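PDB 3FI9: malate dehydrogenase from Porphyromonas gingivalis, which catalyses the interconversion of malate and oxaloacetate, probably with NAD as the hydride-carrying coenzyme. Local coordinates for the interface of chains A and B. Residues are numbered along the deposited sequence; one frame, centred on the assembly and turned at random. Chains: chain A/B, Malate dehydrogenase.

The interface of chains A and B. Residues chain A 26-27, 30-31, 242; chain B 26-27, 30-31, 242.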
loop_
_atom_site.group_PDB
_atom_site.type_symbol
_atom_site.label_atom_id
_atom_site.label_comp_id
_atom_site.label_asym_id
_atom_site.label_seq_id
_atom_site.Cartn_x
_atom_site.Cartn_y
_atom_site.Cartn_z
ATOM N N GLN A 26 -4.282 -1.400 4.334
ATOM C CA GLN A 26 -3.013 -2.116 4.184
ATOM C C GLN A 26 -1.927 -1.344 4.953
ATOM O O GLN A 26 -1.099 -1.926 5.602
ATOM C CB GLN A 26 -2.660 -2.249 2.685
ATOM C CG GLN A 26 -1.220 -2.910 2.488
ATOM C CD GLN A 26 -0.818 -2.969 1.027
ATOM O OE1 GLN A 26 -1.640 -2.781 0.124
ATOM N NE2 GLN A 26 0.476 -3.181 0.786
ATOM N N THR A 27 -1.953 -0.014 4.891
ATOM C CA THR A 27 -0.931 0.764 5.574
ATOM C C THR A 27 -1.037 0.654 7.088
ATOM O O THR A 27 -0.010 0.528 7.808
ATOM C CB THR A 27 -0.980 2.239 5.105
ATOM O OG1 THR A 27 -0.755 2.266 3.686
ATOM C CG2 THR A 27 0.100 3.120 5.821
ATOM N N MET A 30 0.252 -2.777 8.056
ATOM C CA MET A 30 1.710 -2.869 8.025
ATOM C C MET A 30 2.361 -2.165 9.194
ATOM O O MET A 30 3.391 -2.616 9.728
ATOM C CB MET A 30 2.282 -2.252 6.720
ATOM C CG MET A 30 2.004 -3.076 5.465
ATOM S SD MET A 30 2.492 -2.332 3.853
ATOM C CE MET A 30 4.318 -2.317 4.186
ATOM N N MET A 31 1.806 -1.000 9.552
ATOM C CA MET A 31 2.388 -0.185 10.621
ATOM C C MET A 31 2.118 -0.796 12.020
ATOM O O MET A 31 2.576 -0.271 13.010
ATOM C CB MET A 31 1.836 1.250 10.583
ATOM C CG MET A 31 2.454 2.147 9.476
ATOM S SD MET A 31 1.772 3.876 9.597
ATOM C CE MET A 31 2.605 4.578 8.159
ATOM N N TYR A 242 -1.198 7.029 2.623
ATOM C CA TYR A 242 -0.036 6.847 3.472
ATOM C C TYR A 242 0.117 8.021 4.476
ATOM O O TYR A 242 0.336 7.816 5.665
ATOM C CB TYR A 242 1.238 6.722 2.621
ATOM C CG TYR A 242 2.453 6.608 3.469
ATOM C CD1 TYR A 242 2.776 5.407 4.105
ATOM C CD2 TYR A 242 3.310 7.682 3.607
ATOM C CE1 TYR A 242 3.941 5.308 4.910
ATOM C CE2 TYR A 242 4.419 7.591 4.404
ATOM C CZ TYR A 242 4.718 6.420 5.055
ATOM O OH TYR A 242 5.879 6.393 5.799
ATOM N N GLN B 26 5.262 1.314 -3.058
ATOM C CA GLN B 26 4.987 1.845 -1.734
ATOM C C GLN B 26 5.427 0.872 -0.621
ATOM O O GLN B 26 5.906 1.302 0.389
ATOM C CB GLN B 26 3.530 2.182 -1.588
ATOM C CG GLN B 26 3.096 2.653 -0.184
ATOM C CD GLN B 26 1.587 2.839 -0.121
ATOM O OE1 GLN B 26 0.885 2.847 -1.169
ATOM N NE2 GLN B 26 1.072 2.983 1.097
ATOM N N THR B 27 5.182 -0.431 -0.793
ATOM C CA THR B 27 5.495 -1.404 0.258
ATOM C C THR B 27 7.002 -1.473 0.494
ATOM O O THR B 27 7.472 -1.524 1.663
ATOM C CB THR B 27 4.919 -2.806 -0.105
ATOM O OG1 THR B 27 3.488 -2.673 -0.267
ATOM C CG2 THR B 27 5.281 -3.866 1.037
ATOM N N MET B 30 8.077 1.631 2.289
ATOM C CA MET B 30 7.696 1.573 3.693
ATOM C C MET B 30 8.596 0.647 4.500
ATOM O O MET B 30 8.933 0.945 5.668
ATOM C CB MET B 30 6.232 1.104 3.849
ATOM C CG MET B 30 5.167 2.165 3.491
ATOM S SD MET B 30 3.440 1.475 3.520
ATOM C CE MET B 30 3.428 1.174 5.328
ATOM N N MET B 31 8.952 -0.491 3.908
ATOM C CA MET B 31 9.799 -1.480 4.559
ATOM C C MET B 31 11.272 -1.071 4.685
ATOM O O MET B 31 12.052 -1.747 5.370
ATOM C CB MET B 31 9.719 -2.834 3.853
ATOM C CG MET B 31 8.386 -3.625 4.033
ATOM S SD MET B 31 8.482 -5.269 3.197
ATOM C CE MET B 31 6.874 -5.869 3.730
ATOM N N TYR B 242 2.011 -7.153 -1.600
ATOM C CA TYR B 242 2.533 -7.281 -0.261
ATOM C C TYR B 242 3.387 -8.563 -0.048
ATOM O O TYR B 242 4.542 -8.501 0.471
ATOM C CB TYR B 242 1.424 -7.185 0.827
ATOM C CG TYR B 242 1.997 -7.323 2.215
ATOM C CD1 TYR B 242 2.720 -6.258 2.811
ATOM C CD2 TYR B 242 1.853 -8.501 2.944
ATOM C CE1 TYR B 242 3.257 -6.389 4.081
ATOM C CE2 TYR B 242 2.410 -8.629 4.247
ATOM C CZ TYR B 242 3.106 -7.580 4.792
ATOM O OH TYR B 242 3.704 -7.699 6.049
#
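The side-chain amide nitrogen NE2 of A:Gln26 comes 3.2 Å from the hydroxyl OG1 of B:Thr27. The twin pair, B:Gln26 NE2 and A:Thr27 OG1, is also 3.2 Å apart. In each pair the groups approach closely without a clear hydrogen bond. Each glutamine has CG anti to the backbone N (chi1 175° in A:Gln26) and is extended beyond it. It meets the threonine at about a right angle, tip first. NE2 of A:Gln26 also lies near CB of B:Tyr242.

Next to the two polar pairs, along the two-fold axis, the contact is apolar. A:Met30 and B:Met30 carry most of the surface hidden in this patch. Both bend at the last torsion (chi3 65° in A:Met30), which brings the methyl in beside the axis. The methyls meet at 3.8 Å, CE to CE, and the sulfurs pack at 3.9 Å, SD to SD. A:Met30 CE also rests on the methyl CG2 of B:Thr27, at 3.6 Å. B:Met30 runs antiparallel to A:Tyr242. Its CG is 3.7 Å from CE1 of A:Tyr242, tilted out of the ring plane, and its SD lies near CD1. Thus each methionine is wedged between its twin, a threonine and a tyrosine.

The patch is part of a two-fold interface, likely the dimer contact usual in this family. Helix 19-30, whose first turn carries the end of the Rossmann glycine motif, supplies A:Gln26, A:Thr27, A:Met30 and their B twins. A:Tyr242 and B:Tyr242 come from helix 238-251. The patch centre is about 25 Å from A:His182, the predicted proton acceptor.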